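Local coordinates for reticulocyte binding protein (Streptococcus agalactiae COH1, PDB 3FAW) that is a cell-wall-anchored pullulanase that probably hydrolyses alpha-1,6-glucosidic links in pullulan and related branched glucans, at residues V390-T395 / V439-Y444; L400-D403 / Y409-M412; S417-F422 / T490-Q495. All blocks are in the same frame, centred on the assembly; numbering follows the deposited sequence.

In the fold
Following the chain, segment 390-395 leaves the third strand of the parallel barrel and enters a long excursion. Contact 2 packs helix 399-402 against the chain a few residues on, closing a short loop that lies within the larger one contact 1 shuts when the chain returns as helix 432-449. Contact 3 begins within that larger loop, at 417-422, but finds its partner at 490-495, after the fifth barrel strand, so contacts 1 and 3 cross while contacts 2 and 3 stand in series. Contact 1 ties strand end to barrel helix. Contacts 2 and 3, centres about 11 Å apart, are linked by Phe411-Arg419 and Met412-Asp494 bonds and join the excursion to the loop leaving strand 482-485.

Contact 1 (V390-T395 / V439-Y444); sequences VVYNHT and VDSIKY
The backbone carrying Tyr392 has just left barrel strand 385-390 and turned into a loop, while its partners Ser441 and Ile442 sit on regular alpha-helix, part of 432-449. Within that helix Lys443 N bonds to Val439 O at 2.9 Å. This is the strand-to-helix half of a beta-alpha-beta crossover in the (beta/alpha)8 barrel: the chain rises along 385-390, makes a long excursion, and comes back down helix 432-449 before entering the neighbouring parallel strand 453-456. The sequence VVYNH at the strand end matches the first conserved region of the alpha-amylase (GH13) family.

Tyr392 spans the gap. Its CG stands anti to the carbonyl carbon (chi1 -59°), and from there the ring runs out to the helix and presents its hydroxyl. Tyr392 OH donates to Ser441 OG at 2.8 Å. That serine oxygen lies between its own backbone N and carbonyl carbon (chi1 45°), which folds it back along the helix to bond to Val437 O, one turn earlier, with Leu438 O a further partner; the phenol is thus tied to the helix through a hydroxyl already engaged with the backbone. Beside this polar link the end of Ile442 reaches the ring obliquely: its CD1 is 4.1 Å from Tyr392 CE2, and its CG1 is 3.7 Å from Tyr392 OH. All three residues are buried, and Phe456 of the next strand packs against Tyr392 while Phe454 packs against Ile442.

On the far side of the loop from the helix, Asn393 ND2 bonds to Asp457, and a bond within the loop joins Asn393 to its neighbour: His394 ND1 donates to Asn393 OD1 at 2.8 Å, with the oxygen near the imidazole plane.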
loop_
_atom_site.group_PDB
_atom_site.type_symbol
_atom_site.label_atom_id
_atom_site.label_comp_id
_atom_site.label_asym_id
_atom_site.label_seq_id
_atom_site.Cartn_x
_atom_site.Cartn_y
_atom_site.Cartn_z
ATOM N N VAL A 390 2.785 -0.494 -2.718
ATOM C CA VAL A 390 4.084 0.185 -2.606
ATOM C C VAL A 390 4.157 1.003 -1.316
ATOM O O VAL A 390 3.161 1.572 -0.879
ATOM C CB VAL A 390 4.366 1.101 -3.826
ATOM C CG1 VAL A 390 4.531 0.274 -5.090
ATOM C CG2 VAL A 390 3.253 2.142 -4.001
ATOM N N VAL A 391 5.350 1.064 -0.730
ATOM C CA VAL A 391 5.519 1.472 0.671
ATOM C C VAL A 391 6.593 2.553 0.843
ATOM O O VAL A 391 7.608 2.338 1.508
ATOM C CB VAL A 391 5.886 0.248 1.551
ATOM C CG1 VAL A 391 5.705 0.575 3.040
ATOM C CG2 VAL A 391 5.052 -0.979 1.159
ATOM N N TYR A 392 6.348 3.726 0.269
ATOM C CA TYR A 392 7.317 4.828 0.310
ATOM C C TYR A 392 7.279 5.637 1.614
ATOM O O TYR A 392 8.141 6.488 1.836
ATOM C CB TYR A 392 7.099 5.767 -0.873
ATOM C CG TYR A 392 7.221 5.082 -2.210
ATOM C CD1 TYR A 392 8.469 4.786 -2.749
ATOM C CD2 TYR A 392 6.088 4.727 -2.939
ATOM C CE1 TYR A 392 8.586 4.149 -3.981
ATOM C CE2 TYR A 392 6.197 4.095 -4.173
ATOM C CZ TYR A 392 7.448 3.806 -4.689
ATOM O OH TYR A 392 7.557 3.171 -5.910
ATOM N N ASN A 393 6.297 5.372 2.473
ATOM C CA ASN A 393 6.149 6.147 3.699
ATOM C C ASN A 393 7.301 5.918 4.682
ATOM O O ASN A 393 7.708 6.845 5.383
ATOM C CB ASN A 393 4.776 5.906 4.349
ATOM C CG ASN A 393 4.608 4.498 4.893
ATOM O OD1 ASN A 393 5.004 4.216 6.016
ATOM N ND2 ASN A 393 3.984 3.617 4.106
ATOM N N HIS A 394 7.837 4.698 4.714
ATOM C CA HIS A 394 8.977 4.402 5.577
ATOM C C HIS A 394 9.850 3.286 5.013
ATOM O O HIS A 394 9.411 2.493 4.178
ATOM C CB HIS A 394 8.513 4.047 7.001
ATOM C CG HIS A 394 8.069 2.626 7.155
ATOM N ND1 HIS A 394 6.849 2.174 6.703
ATOM C CD2 HIS A 394 8.692 1.552 7.693
ATOM C CE1 HIS A 394 6.737 0.884 6.965
ATOM N NE2 HIS A 394 7.841 0.482 7.565
ATOM N N THR A 395 11.093 3.257 5.485
ATOM C CA THR A 395 12.057 2.209 5.185
ATOM C C THR A 395 12.213 1.342 6.427
ATOM O O THR A 395 11.816 1.746 7.514
ATOM C CB THR A 395 13.425 2.812 4.809
ATOM O OG1 THR A 395 14.007 3.455 5.950
ATOM C CG2 THR A 395 13.268 3.837 3.685
ATOM N N VAL A 439 9.088 8.636 -7.643
ATOM C CA VAL A 439 8.605 8.819 -9.016
ATOM C C VAL A 439 9.344 7.930 -10.028
ATOM O O VAL A 439 8.712 7.336 -10.905
ATOM C CB VAL A 439 8.669 10.313 -9.438
ATOM C CG1 VAL A 439 8.274 10.493 -10.894
ATOM C CG2 VAL A 439 7.767 11.152 -8.543
ATOM N N ASP A 440 10.667 7.829 -9.904
ATOM C CA ASP A 440 11.455 6.977 -10.805
ATOM C C ASP A 440 11.111 5.494 -10.658
ATOM O O ASP A 440 11.086 4.769 -11.651
ATOM C CB ASP A 440 12.964 7.153 -10.589
ATOM C CG ASP A 440 13.457 8.552 -10.920
ATOM O OD1 ASP A 440 12.818 9.271 -11.723
ATOM O OD2 ASP A 440 14.503 8.931 -10.359
ATOM N N SER A 441 10.865 5.041 -9.428
ATOM C CA SER A 441 10.470 3.648 -9.196
ATOM C C SER A 441 9.075 3.361 -9.757
ATOM O O SER A 441 8.847 2.307 -10.348
ATOM C CB SER A 441 10.545 3.281 -7.708
ATOM O OG SER A 441 9.982 4.290 -6.894
ATOM N N ILE A 442 8.153 4.306 -9.593
ATOM C CA ILE A 442 6.820 4.178 -10.182
ATOM C C ILE A 442 6.907 4.109 -11.712
ATOM O O ILE A 442 6.220 3.304 -12.339
ATOM C CB ILE A 442 5.882 5.331 -9.743
ATOM C CG1 ILE A 442 5.509 5.192 -8.259
ATOM C CG2 ILE A 442 4.617 5.360 -10.605
ATOM C CD1 ILE A 442 4.494 4.092 -7.952
ATOM N N LYS A 443 7.762 4.935 -12.310
ATOM C CA LYS A 443 7.967 4.916 -13.765
ATOM C C LYS A 443 8.629 3.623 -14.240
ATOM O O LYS A 443 8.264 3.077 -15.285
ATOM C CB LYS A 443 8.830 6.102 -14.206
ATOM C CG LYS A 443 8.127 7.450 -14.180
ATOM C CD LYS A 443 9.125 8.590 -14.329
ATOM C CE LYS A 443 9.701 8.670 -15.736
ATOM N NZ LYS A 443 10.898 9.549 -15.784
ATOM N N TYR A 444 9.612 3.151 -13.481
ATOM C CA TYR A 444 10.306 1.903 -13.805
ATOM C C TYR A 444 9.357 0.707 -13.717
ATOM O O TYR A 444 9.248 -0.073 -14.666
ATOM C CB TYR A 444 11.523 1.701 -12.893
ATOM C CG TYR A 444 12.107 0.301 -12.947
ATOM C CD1 TYR A 444 12.876 -0.120 -14.029
ATOM C CD2 TYR A 444 11.876 -0.604 -11.918
ATOM C CE1 TYR A 444 13.409 -1.413 -14.075
ATOM C CE2 TYR A 444 12.402 -1.889 -11.954
ATOM C CZ TYR A 444 13.161 -2.293 -13.030
ATOM O OH TYR A 444 13.676 -3.579 -13.050
#

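Contact 2 (L400-D403 / Y409-M412); sequences LFED and YHFM
Phe401 turns its ring edge onto one face of Tyr409 in a T-shaped stack: Phe401 CD1 sits 3.6 Å above the tyrosine plane, over its centre, and the two planes meet at 60°. The second flat group, the imidazole of His410, is addressed at its edge instead, in a His-carboxylate hydrogen bond. Its ND1 donates to Glu402 OE1 at 2.9 Å, nearly in line with the CD-OE1 bond but bent at the hydrogen. Water 1 lies in the ring plane, 2.8 Å from His410 NE2, and partners at both nitrogens should restrict the rotation of the imidazole. Phe401 CB leans obliquely on the same ring, 3.8 Å from His410 NE2.

Together these close a short loop that folds the chain back against helix 399-402. The Glu402 chain bends at chi2 (70°), which brings OE1 to the ring; carboxylate and ring planes are 23° apart. OE2 takes the backbone N-H of Asn407 inside the loop. Around the contact, Phe401 also packs on Pro219, and Tyr409 O bonds to Ser434 OG. Water 3 adds a further bond to OE1: it donates to Glu402 OE1 at 2.8 Å and accepts from Tyr409 N at 3.0 Å.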
loop_
_atom_site.group_PDB
_atom_site.type_symbol
_atom_site.label_atom_id
_atom_site.label_comp_id
_atom_site.label_asym_id
_atom_site.label_seq_id
_atom_site.Cartn_x
_atom_site.Cartn_y
_atom_site.Cartn_z
ATOM N N LEU A 400 19.570 2.839 5.908
ATOM C CA LEU A 400 19.492 2.491 4.482
ATOM C C LEU A 400 19.786 3.674 3.561
ATOM O O LEU A 400 20.512 3.536 2.574
ATOM C CB LEU A 400 18.112 1.902 4.134
ATOM C CG LEU A 400 17.944 0.409 4.410
ATOM C CD1 LEU A 400 16.468 0.001 4.462
ATOM C CD2 LEU A 400 18.702 -0.402 3.349
ATOM N N PHE A 401 19.194 4.821 3.886
ATOM C CA PHE A 401 19.408 6.069 3.158
ATOM C C PHE A 401 20.290 7.055 3.930
ATOM O O PHE A 401 21.028 7.827 3.321
ATOM C CB PHE A 401 18.065 6.720 2.826
ATOM C CG PHE A 401 17.392 6.139 1.612
ATOM C CD1 PHE A 401 17.682 6.623 0.349
ATOM C CD2 PHE A 401 16.466 5.114 1.736
ATOM C CE1 PHE A 401 17.065 6.091 -0.773
ATOM C CE2 PHE A 401 15.853 4.575 0.620
ATOM C CZ PHE A 401 16.149 5.069 -0.636
ATOM N N GLU A 402 20.226 7.029 5.261
ATOM C CA GLU A 402 20.988 7.983 6.079
ATOM C C GLU A 402 22.496 7.779 5.939
ATOM O O GLU A 402 23.262 8.742 5.991
ATOM C CB GLU A 402 20.580 7.905 7.553
ATOM C CG GLU A 402 20.988 9.125 8.396
ATOM C CD GLU A 402 20.201 10.390 8.067
ATOM O OE1 GLU A 402 19.216 10.319 7.304
ATOM O OE2 GLU A 402 20.565 11.471 8.585
ATOM N N ASP A 403 22.919 6.531 5.757
ATOM C CA ASP A 403 24.324 6.232 5.484
ATOM C C ASP A 403 24.808 6.844 4.170
ATOM O O ASP A 403 25.975 7.184 4.046
ATOM C CB ASP A 403 24.566 4.719 5.425
ATOM C CG ASP A 403 24.562 4.060 6.796
ATOM O OD1 ASP A 403 24.645 4.769 7.821
ATOM O OD2 ASP A 403 24.485 2.815 6.839
ATOM N N TYR A 409 17.558 12.789 2.952
ATOM C CA TYR A 409 16.546 11.907 2.345
ATOM C C TYR A 409 15.251 11.817 3.146
ATOM O O TYR A 409 14.162 11.713 2.577
ATOM C CB TYR A 409 17.101 10.490 2.157
ATOM C CG TYR A 409 17.877 10.273 0.873
ATOM C CD1 TYR A 409 17.237 10.310 -0.364
ATOM C CD2 TYR A 409 19.243 9.991 0.898
ATOM C CE1 TYR A 409 17.936 10.095 -1.542
ATOM C CE2 TYR A 409 19.951 9.774 -0.276
ATOM C CZ TYR A 409 19.290 9.824 -1.491
ATOM O OH TYR A 409 19.982 9.600 -2.657
ATOM N N HIS A 410 15.373 11.844 4.469
ATOM C CA HIS A 410 14.211 11.693 5.335
ATOM C C HIS A 410 13.608 13.049 5.694
ATOM O O HIS A 410 14.287 14.080 5.628
ATOM C CB HIS A 410 14.591 10.938 6.610
ATOM C CG HIS A 410 15.254 9.619 6.357
ATOM N ND1 HIS A 410 16.581 9.383 6.647
ATOM C CD2 HIS A 410 14.772 8.466 5.835
ATOM C CE1 HIS A 410 16.886 8.140 6.317
ATOM N NE2 HIS A 410 15.806 7.561 5.824
ATOM N N PHE A 411 12.329 13.040 6.060
ATOM C CA PHE A 411 11.727 14.183 6.742
ATOM C C PHE A 411 12.520 14.395 8.031
ATOM O O PHE A 411 12.935 13.428 8.671
ATOM C CB PHE A 411 10.254 13.947 7.075
ATOM C CG PHE A 411 9.316 14.090 5.905
ATOM C CD1 PHE A 411 9.357 15.210 5.083
ATOM C CD2 PHE A 411 8.355 13.113 5.651
ATOM C CE1 PHE A 411 8.477 15.345 4.016
ATOM C CE2 PHE A 411 7.468 13.242 4.581
ATOM C CZ PHE A 411 7.529 14.362 3.765
ATOM N N MET A 412 12.738 15.655 8.393
ATOM C CA MET A 412 13.678 15.992 9.455
ATOM C C MET A 412 13.087 16.879 10.543
ATOM O O MET A 412 12.152 17.648 10.307
ATOM C CB MET A 412 14.897 16.696 8.856
ATOM C CG MET A 412 15.957 15.758 8.296
ATOM S SD MET A 412 17.289 16.674 7.493
ATOM C CE MET A 412 16.423 17.304 6.054
HETATM O O HOH W 1 16.142 4.899 5.195
HETATM O O HOH W 2 17.157 12.987 6.566
HETATM O O HOH W 3 19.394 11.087 4.583
#

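Contact 3 (S417-F422 / T490-Q495); sequences SPRESF and TFQGDQ
Arg419 reaches across to the loop 490-495 and lays its guanidinium against the backbone there, the side chains of Arg419 and Gln495 crossing at about a right angle. The arginine chain runs extended from CG to NE, which carries the charged group across to that loop. One face of the guanidinium is covered by the Asp494-Gln495 peptide, whose nitrogen, Gln495 N, lies 3.8 Å above the plane and over its centre. Gln495 CB sits over a face too, 3.3 Å from Arg419 NH2. The side-chain amide of Gln495 is turned almost parallel to the guanidinium, the two planes 10° apart, although the contact is made by the CB and CG methylenes.

The polar grip belongs to NH1. Arg419 NH1 donates to Gly493 O at 3.0 Å, but the bond is bent: the N-H...O angle is 131°, and the donor stands well above the carbonyl plane. Gln492 O lies at the guanidinium edge, 3.3 Å from Arg419 NH1. The arginine thus turns to main-chain carbonyls, with Gly493 O the one bonded, rather than to an opposing carboxylate; that of Asp494 is taken up by His431 and the backbone N of Met412. Arg419 NE bonds to Asn413 OD1, a second hold that limits rotation of the guanidinium, and Gln495 OE1 takes the backbone N-H of Glu414.

In the fold, Arg419 comes just before the small hairpin made by strands 420-421 and 424-425, with main-chain bonds to Phe411 and Arg426. Segment 490-495 belongs to the loop between barrel strands 482-485 and 513-516, and Gln495 bonds through its backbone to Met412. The contact therefore joins the excursion between strand 385-390 and helix 432-449 to the loop that follows the fifth barrel strand.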
loop_
_atom_site.group_PDB
_atom_site.type_symbol
_atom_site.label_atom_id
_atom_site.label_comp_id
_atom_site.label_asym_id
_atom_site.label_seq_id
_atom_site.Cartn_x
_atom_site.Cartn_y
_atom_site.Cartn_z
ATOM N N SER A 417 18.117 15.881 12.654
ATOM C CA SER A 417 17.907 14.452 12.899
ATOM C C SER A 417 16.718 13.926 12.091
ATOM O O SER A 417 15.737 14.648 11.881
ATOM C CB SER A 417 17.701 14.168 14.395
ATOM O OG SER A 417 16.543 14.809 14.902
ATOM N N PRO A 418 16.808 12.672 11.615
ATOM C CA PRO A 418 15.730 12.106 10.803
ATOM C C PRO A 418 14.504 11.731 11.622
ATOM O O PRO A 418 14.631 11.159 12.701
ATOM C CB PRO A 418 16.369 10.848 10.210
ATOM C CG PRO A 418 17.381 10.446 11.208
ATOM C CD PRO A 418 17.921 11.721 11.784
ATOM N N ARG A 419 13.324 12.059 11.107
ATOM C CA ARG A 419 12.090 11.544 11.675
ATOM C C ARG A 419 11.901 10.088 11.253
ATOM O O ARG A 419 12.232 9.703 10.127
ATOM C CB ARG A 419 10.905 12.416 11.271
ATOM C CG ARG A 419 10.955 13.777 11.930
ATOM C CD ARG A 419 9.768 14.645 11.569
ATOM N NE ARG A 419 9.520 15.643 12.605
ATOM C CZ ARG A 419 8.453 16.434 12.657
ATOM N NH1 ARG A 419 7.514 16.363 11.718
ATOM N NH2 ARG A 419 8.325 17.298 13.659
ATOM N N GLU A 420 11.371 9.288 12.174
ATOM C CA GLU A 420 11.362 7.842 12.035
ATOM C C GLU A 420 9.971 7.255 12.241
ATOM O O GLU A 420 9.137 7.835 12.932
ATOM C CB GLU A 420 12.335 7.222 13.043
ATOM C CG GLU A 420 13.794 7.540 12.762
ATOM C CD GLU A 420 14.742 6.855 13.734
ATOM O OE1 GLU A 420 14.454 6.852 14.952
ATOM O OE2 GLU A 420 15.777 6.326 13.278
ATOM N N SER A 421 9.748 6.091 11.640
ATOM C CA SER A 421 8.449 5.428 11.663
ATOM C C SER A 421 8.623 3.923 11.464
ATOM O O SER A 421 9.340 3.500 10.558
ATOM C CB SER A 421 7.559 5.984 10.551
ATOM O OG SER A 421 6.232 5.513 10.674
ATOM N N PHE A 422 7.958 3.133 12.310
ATOM C CA PHE A 422 8.000 1.664 12.245
ATOM C C PHE A 422 9.422 1.092 12.246
ATOM O O PHE A 422 9.724 0.146 11.509
ATOM C CB PHE A 422 7.213 1.153 11.033
ATOM C CG PHE A 422 5.774 1.557 11.046
ATOM C CD1 PHE A 422 4.869 0.913 11.881
ATOM C CD2 PHE A 422 5.324 2.594 10.246
ATOM C CE1 PHE A 422 3.536 1.293 11.910
ATOM C CE2 PHE A 422 3.995 2.980 10.268
ATOM C CZ PHE A 422 3.096 2.329 11.102
ATOM N N THR A 490 -2.335 11.230 8.620
ATOM C CA THR A 490 -1.147 10.838 9.384
ATOM C C THR A 490 0.084 11.738 9.155
ATOM O O THR A 490 1.141 11.487 9.729
ATOM C CB THR A 490 -0.756 9.384 9.032
ATOM O OG1 THR A 490 -0.490 9.289 7.630
ATOM C CG2 THR A 490 -1.881 8.417 9.384
ATOM N N PHE A 491 -0.048 12.785 8.339
ATOM C CA PHE A 491 1.123 13.548 7.870
ATOM C C PHE A 491 1.996 14.094 9.005
ATOM O O PHE A 491 1.490 14.650 9.983
ATOM C CB PHE A 491 0.696 14.708 6.963
ATOM C CG PHE A 491 1.854 15.446 6.335
ATOM C CD1 PHE A 491 2.481 14.941 5.203
ATOM C CD2 PHE A 491 2.317 16.640 6.879
ATOM C CE1 PHE A 491 3.554 15.612 4.621
ATOM C CE2 PHE A 491 3.387 17.319 6.304
ATOM C CZ PHE A 491 4.004 16.803 5.170
ATOM N N GLN A 492 3.309 13.932 8.860
ATOM C CA GLN A 492 4.275 14.547 9.773
ATOM C C GLN A 492 5.128 15.574 9.043
ATOM O O GLN A 492 5.172 16.736 9.438
ATOM C CB GLN A 492 5.153 13.476 10.431
ATOM C CG GLN A 492 4.375 12.522 11.329
ATOM C CD GLN A 492 3.629 13.243 12.436
ATOM O OE1 GLN A 492 2.412 13.106 12.574
ATOM N NE2 GLN A 492 4.353 14.029 13.222
ATOM N N GLY A 493 5.798 15.144 7.978
ATOM C CA GLY A 493 6.621 16.038 7.165
ATOM C C GLY A 493 7.846 16.560 7.894
ATOM O O GLY A 493 8.291 15.966 8.877
ATOM N N ASP A 494 8.394 17.668 7.395
ATOM C CA ASP A 494 9.522 18.351 8.035
ATOM C C ASP A 494 8.997 19.238 9.164
ATOM O O ASP A 494 7.996 19.932 8.989
ATOM C CB ASP A 494 10.276 19.220 7.021
ATOM C CG ASP A 494 11.109 18.409 6.035
ATOM O OD1 ASP A 494 11.854 17.509 6.466
ATOM O OD2 ASP A 494 11.042 18.697 4.823
ATOM N N GLN A 495 9.669 19.226 10.315
ATOM C CA GLN A 495 9.203 20.011 11.463
ATOM C C GLN A 495 9.077 21.495 11.105
ATOM O O GLN A 495 10.027 22.110 10.616
ATOM C CB GLN A 495 10.134 19.846 12.673
ATOM C CG GLN A 495 9.571 20.490 13.949
ATOM C CD GLN A 495 10.527 20.475 15.131
ATOM O OE1 GLN A 495 11.610 19.717 15.021
ATOM N NE2 GLN A 495 10.281 21.141 16.139
#